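Local coordinates for protein kinase A regulatory subunit, putative (Trypanosoma cruzi, PDB 6FTF), which probably holds the kinase catalytic subunit in check and binds nucleoside ligands instead of cyclic AMP in two cyclic nucleotide-binding domains, at residues 234-246 with 286-300. Sequence-based numbering, arbitrary orientation.
Sequences GELEFLNNHRTVA and YYQNVLKTGAAQPSY. With 7CI (7-cyano-7-deazainosine), chain E; EDO (1,2-ethanediol), chain D.
His242 NE2 and Tyr287 OH meet at 2.7 Å in a nearly straight hydrogen bond (174°), either atom possibly the donor. The hydroxyl lies at the edge of the imidazole, near its plane. At the other ring nitrogen, ND1 donates to Arg243 O at 2.8 Å, so bonds on both sides fix the rotation of the imidazole. Further along, the backbones form a single beta bridge between His242 and Pro298: Arg243 N donates to Gln297 O (2.9 Å), and Ser299 N donates a hydrogen bond to Asn241 O. Beside this bridge the Arg243 and Gln297 chains run side by side, CD against CG, and a water links Arg243 NH1 to Pro298 O; Arg243 NE turns to Gly196 O.

Tyr287, with CG anti to its backbone N (chi1 -178°), projects from helix 286-293 toward the short helix 235-240. Leu236 CD1 sits over the centre of its ring in a CH-pi contact, 3.5 Å from the centroid, and Leu291 lies against the opposite face. Val245 packs next to the ring, CG1 touching Ala296 CB at 3.7 Å and, a little farther off, Val290 CG1, CG2 touching Tyr287 CD1. A second water joins Val245 O to Tyr286 OH, which also bonds Arg215 N.

Both segments grip 7-cyano-7-deazainosine. Glu237 OE1 accepts from the ribose hydroxyl O3 and OE2 from O4, each at 2.7 Å, and Gly234 N donates to O2. At the edge of the base, Tyr287 N makes a weak hydrogen bond to the carbonyl oxygen O5, and the cyano nitrogen N4 points at the edge of the Tyr286 ring and approaches Val245 CG2 (3.3 Å). Segment 234-246 corresponds to the phosphate-binding cassette of a cyclic nucleotide-binding domain, here holding a phosphate-free nucleoside; helix 286-293 lies against the pocket, consistent with this family's C-terminal lid.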
# COMPACT_ATOMS: atom_id res chain seq x y z
N GLY A 234 1.19 -4.90 -14.11
CA GLY A 234 0.93 -3.50 -13.82
C GLY A 234 2.09 -2.76 -13.21
O GLY A 234 2.05 -1.53 -13.10
N GLU A 235 3.17 -3.45 -12.84
CA GLU A 235 4.24 -2.78 -12.14
C GLU A 235 5.12 -1.93 -13.05
O GLU A 235 5.81 -1.03 -12.56
CB GLU A 235 5.13 -3.75 -11.36
CG GLU A 235 6.06 -4.59 -12.21
CD GLU A 235 5.39 -5.73 -12.93
OE1 GLU A 235 4.19 -6.00 -12.67
OE2 GLU A 235 6.10 -6.36 -13.76
N LEU A 236 5.16 -2.20 -14.36
CA LEU A 236 6.16 -1.53 -15.19
C LEU A 236 5.90 -0.03 -15.22
O LEU A 236 6.84 0.78 -15.15
CB LEU A 236 6.16 -2.09 -16.60
CG LEU A 236 6.50 -3.57 -16.73
CD1 LEU A 236 6.54 -3.97 -18.19
CD2 LEU A 236 7.83 -3.91 -16.06
N GLU A 237 4.64 0.35 -15.35
CA GLU A 237 4.28 1.76 -15.37
C GLU A 237 4.62 2.45 -14.07
O GLU A 237 4.93 3.65 -14.07
CB GLU A 237 2.78 1.88 -15.65
CG GLU A 237 2.38 1.45 -17.06
CD GLU A 237 2.48 -0.04 -17.34
OE1 GLU A 237 2.20 -0.86 -16.43
OE2 GLU A 237 2.83 -0.41 -18.49
N PHE A 238 4.52 1.71 -12.95
CA PHE A 238 4.82 2.27 -11.64
C PHE A 238 6.32 2.48 -11.48
O PHE A 238 6.75 3.45 -10.83
CB PHE A 238 4.40 1.31 -10.52
CG PHE A 238 2.92 1.05 -10.36
CD1 PHE A 238 1.94 1.49 -11.25
CD2 PHE A 238 2.52 0.33 -9.24
CE1 PHE A 238 0.59 1.20 -11.00
CE2 PHE A 238 1.22 0.07 -8.98
CZ PHE A 238 0.25 0.48 -9.86
N LEU A 239 7.12 1.56 -12.02
CA LEU A 239 8.58 1.63 -11.91
C LEU A 239 9.14 2.73 -12.79
O LEU A 239 10.08 3.43 -12.39
CB LEU A 239 9.20 0.30 -12.33
CG LEU A 239 8.93 -0.87 -11.38
CD1 LEU A 239 9.36 -2.17 -12.01
CD2 LEU A 239 9.64 -0.70 -10.04
N ASN A 240 8.60 2.88 -14.01
CA ASN A 240 9.22 3.71 -15.03
C ASN A 240 8.36 4.90 -15.44
O ASN A 240 8.72 5.61 -16.38
CB ASN A 240 9.65 2.84 -16.20
CG ASN A 240 10.80 1.92 -15.83
OD1 ASN A 240 11.70 2.33 -15.09
ND2 ASN A 240 10.78 0.69 -16.33
N ASN A 241 7.26 5.14 -14.74
CA ASN A 241 6.48 6.37 -14.86
C ASN A 241 6.03 6.65 -16.30
O ASN A 241 6.29 7.71 -16.87
CB ASN A 241 7.26 7.56 -14.30
CG ASN A 241 7.42 7.50 -12.82
OD1 ASN A 241 6.48 7.21 -12.09
ND2 ASN A 241 8.63 7.77 -12.36
N HIS A 242 5.28 5.70 -16.85
CA HIS A 242 4.72 5.88 -18.19
C HIS A 242 3.33 5.25 -18.24
O HIS A 242 2.95 4.44 -17.38
CB HIS A 242 5.65 5.32 -19.28
CG HIS A 242 5.98 3.87 -19.11
ND1 HIS A 242 5.08 2.86 -19.35
CD2 HIS A 242 7.12 3.26 -18.71
CE1 HIS A 242 5.65 1.70 -19.09
NE2 HIS A 242 6.89 1.91 -18.70
N ARG A 243 2.56 5.61 -19.27
CA ARG A 243 1.26 5.00 -19.48
C ARG A 243 1.42 3.54 -19.90
O ARG A 243 2.49 3.09 -20.28
CB ARG A 243 0.46 5.81 -20.51
CG ARG A 243 0.12 7.22 -20.04
CD ARG A 243 -0.69 7.99 -21.05
NE ARG A 243 -2.11 7.61 -21.08
CZ ARG A 243 -3.06 8.19 -20.35
NH1 ARG A 243 -2.77 9.11 -19.46
NH2 ARG A 243 -4.32 7.82 -20.51
N THR A 244 0.34 2.79 -19.84
CA THR A 244 0.43 1.35 -20.09
C THR A 244 0.81 1.08 -21.54
O THR A 244 0.34 1.74 -22.47
CB THR A 244 -0.87 0.64 -19.72
OG1 THR A 244 -1.92 1.19 -20.49
CG2 THR A 244 -1.18 0.75 -18.24
N VAL A 245 1.68 0.11 -21.71
CA VAL A 245 2.28 -0.23 -22.99
C VAL A 245 1.80 -1.55 -23.52
O VAL A 245 2.27 -2.00 -24.57
CB VAL A 245 3.82 -0.16 -22.91
CG1 VAL A 245 4.26 1.29 -22.80
CG2 VAL A 245 4.34 -0.93 -21.70
N ALA A 246 0.87 -2.21 -22.84
CA ALA A 246 0.28 -3.44 -23.33
C ALA A 246 -1.11 -3.60 -22.75
O ALA A 246 -1.42 -3.06 -21.69
CB ALA A 246 1.12 -4.65 -22.89
N TYR A 286 10.20 -7.56 -25.36
CA TYR A 286 9.38 -6.56 -26.02
C TYR A 286 9.45 -5.22 -25.28
O TYR A 286 9.68 -4.17 -25.88
CB TYR A 286 7.94 -7.09 -26.13
CG TYR A 286 6.98 -6.06 -26.67
CD1 TYR A 286 6.78 -5.91 -28.04
CD2 TYR A 286 6.31 -5.22 -25.82
CE1 TYR A 286 5.93 -4.95 -28.53
CE2 TYR A 286 5.45 -4.25 -26.31
CZ TYR A 286 5.28 -4.12 -27.66
OH TYR A 286 4.44 -3.15 -28.16
N TYR A 287 9.28 -5.25 -23.96
CA TYR A 287 9.32 -4.03 -23.16
C TYR A 287 10.67 -3.35 -23.25
O TYR A 287 10.74 -2.12 -23.26
CB TYR A 287 9.02 -4.35 -21.70
CG TYR A 287 8.99 -3.15 -20.80
CD1 TYR A 287 8.09 -2.10 -21.01
CD2 TYR A 287 9.80 -3.08 -19.69
CE1 TYR A 287 8.03 -1.02 -20.16
CE2 TYR A 287 9.74 -2.02 -18.81
CZ TYR A 287 8.85 -0.99 -19.05
OH TYR A 287 8.80 0.04 -18.15
N GLN A 288 11.76 -4.12 -23.29
CA GLN A 288 13.06 -3.47 -23.38
C GLN A 288 13.14 -2.62 -24.63
O GLN A 288 13.77 -1.56 -24.64
CB GLN A 288 14.21 -4.49 -23.40
CG GLN A 288 14.31 -5.42 -22.22
CD GLN A 288 14.02 -4.75 -20.91
OE1 GLN A 288 14.72 -3.82 -20.50
NE2 GLN A 288 13.00 -5.24 -20.22
N ASN A 289 12.54 -3.10 -25.72
CA ASN A 289 12.53 -2.33 -26.96
C ASN A 289 11.62 -1.11 -26.86
O ASN A 289 11.92 -0.05 -27.44
CB ASN A 289 12.14 -3.21 -28.13
CG ASN A 289 12.15 -2.47 -29.42
OD1 ASN A 289 11.10 -2.22 -30.02
ND2 ASN A 289 13.33 -2.05 -29.84
N VAL A 290 10.49 -1.22 -26.15
CA VAL A 290 9.65 -0.06 -25.88
C VAL A 290 10.48 1.02 -25.20
O VAL A 290 10.42 2.20 -25.56
CB VAL A 290 8.45 -0.46 -25.00
CG1 VAL A 290 7.72 0.76 -24.49
CG2 VAL A 290 7.49 -1.31 -25.77
N LEU A 291 11.26 0.63 -24.20
CA LEU A 291 12.05 1.61 -23.48
C LEU A 291 13.13 2.19 -24.37
O LEU A 291 13.38 3.40 -24.35
CB LEU A 291 12.68 1.01 -22.22
CG LEU A 291 11.72 0.55 -21.13
CD1 LEU A 291 12.53 -0.06 -20.00
CD2 LEU A 291 10.87 1.71 -20.63
N LYS A 292 13.78 1.34 -25.16
CA LYS A 292 14.89 1.81 -25.97
C LYS A 292 14.42 2.81 -27.01
O LYS A 292 15.12 3.80 -27.30
CB LYS A 292 15.56 0.63 -26.65
CG LYS A 292 16.83 1.04 -27.37
CD LYS A 292 17.59 -0.16 -27.86
CE LYS A 292 17.55 -0.23 -29.36
NZ LYS A 292 18.30 -1.40 -29.90
N THR A 293 13.24 2.59 -27.59
CA THR A 293 12.73 3.45 -28.65
C THR A 293 11.84 4.56 -28.13
O THR A 293 11.39 5.39 -28.94
CB THR A 293 11.96 2.65 -29.69
OG1 THR A 293 10.82 2.02 -29.10
CG2 THR A 293 12.85 1.59 -30.31
N GLY A 294 11.57 4.62 -26.83
CA GLY A 294 10.79 5.70 -26.27
C GLY A 294 9.32 5.64 -26.58
O GLY A 294 8.66 6.68 -26.61
N ALA A 295 8.76 4.44 -26.75
CA ALA A 295 7.42 4.25 -27.28
C ALA A 295 6.34 4.34 -26.20
O ALA A 295 5.45 3.48 -26.11
CB ALA A 295 7.34 2.90 -27.99
N ALA A 296 6.39 5.38 -25.38
CA ALA A 296 5.35 5.64 -24.39
C ALA A 296 5.47 7.08 -23.93
O ALA A 296 6.51 7.72 -24.13
CB ALA A 296 5.48 4.71 -23.19
N GLN A 297 4.42 7.58 -23.31
CA GLN A 297 4.44 8.89 -22.69
C GLN A 297 4.36 8.79 -21.18
O GLN A 297 3.96 7.76 -20.62
CB GLN A 297 3.34 9.82 -23.23
CG GLN A 297 1.96 9.52 -22.68
CD GLN A 297 0.88 10.38 -23.34
OE1 GLN A 297 0.05 9.86 -24.09
NE2 GLN A 297 0.88 11.64 -23.05
N PRO A 298 4.74 9.86 -20.47
CA PRO A 298 4.80 9.80 -19.02
C PRO A 298 3.46 9.58 -18.35
O PRO A 298 2.38 9.87 -18.88
CB PRO A 298 5.35 11.19 -18.64
CG PRO A 298 6.17 11.58 -19.80
CD PRO A 298 5.39 11.09 -20.98
N SER A 299 3.57 9.09 -17.11
CA SER A 299 2.46 8.96 -16.17
C SER A 299 3.07 8.88 -14.78
O SER A 299 3.92 8.02 -14.53
CB SER A 299 1.67 7.68 -16.44
OG SER A 299 0.74 7.43 -15.40
N TYR A 300 2.64 9.75 -13.87
CA TYR A 300 3.18 9.81 -12.52
C TYR A 300 2.10 9.47 -11.51
O TYR A 300 0.91 9.64 -11.75
CB TYR A 300 3.76 11.20 -12.24
CG TYR A 300 4.91 11.53 -13.16
CD1 TYR A 300 6.20 11.11 -12.87
CD2 TYR A 300 4.71 12.23 -14.33
CE1 TYR A 300 7.24 11.40 -13.71
CE2 TYR A 300 5.76 12.53 -15.18
CZ TYR A 300 7.00 12.10 -14.87
OH TYR A 300 8.05 12.39 -15.72
C1 7CI E . 2.79 -6.10 -18.67
N1 7CI E . 3.80 -6.00 -19.78
O1 7CI E . 1.63 -5.39 -19.02
C2 7CI E . 4.67 -6.96 -20.09
N2 7CI E . 4.82 -8.18 -19.53
O2 7CI E . 2.78 -6.13 -16.30
C3 7CI E . 5.72 -9.02 -20.09
N3 7CI E . 6.55 -8.59 -21.14
O3 7CI E . 2.78 -3.47 -16.21
C4 7CI E . 6.44 -7.34 -21.68
N4 7CI E . 5.83 -3.48 -23.25
C5 7CI E . 5.44 -6.47 -21.18
O5 7CI E . 7.25 -7.03 -22.60
C6 7CI E . 4.97 -5.13 -21.50
C7 7CI E . 3.94 -4.92 -20.59
C8 7CI E . 5.44 -4.23 -22.46
C9 7CI E . 3.29 -5.49 -17.41
C10 7CI E . 2.83 -4.13 -17.52
C11 7CI E . 1.41 -4.33 -18.08
C12 7CI E . 0.82 -3.08 -18.84
O4 7CI E . 1.76 -2.55 -19.71
C1 EDO D . 1.75 4.44 -23.69
O1 EDO D . 2.11 5.83 -23.71
C2 EDO D . 1.93 3.82 -25.08
O2 EDO D . 1.21 4.55 -26.08
O HOH W 1 -0.33 10.08 -18.43
O HOH W 2 3.98 -1.20 -26.45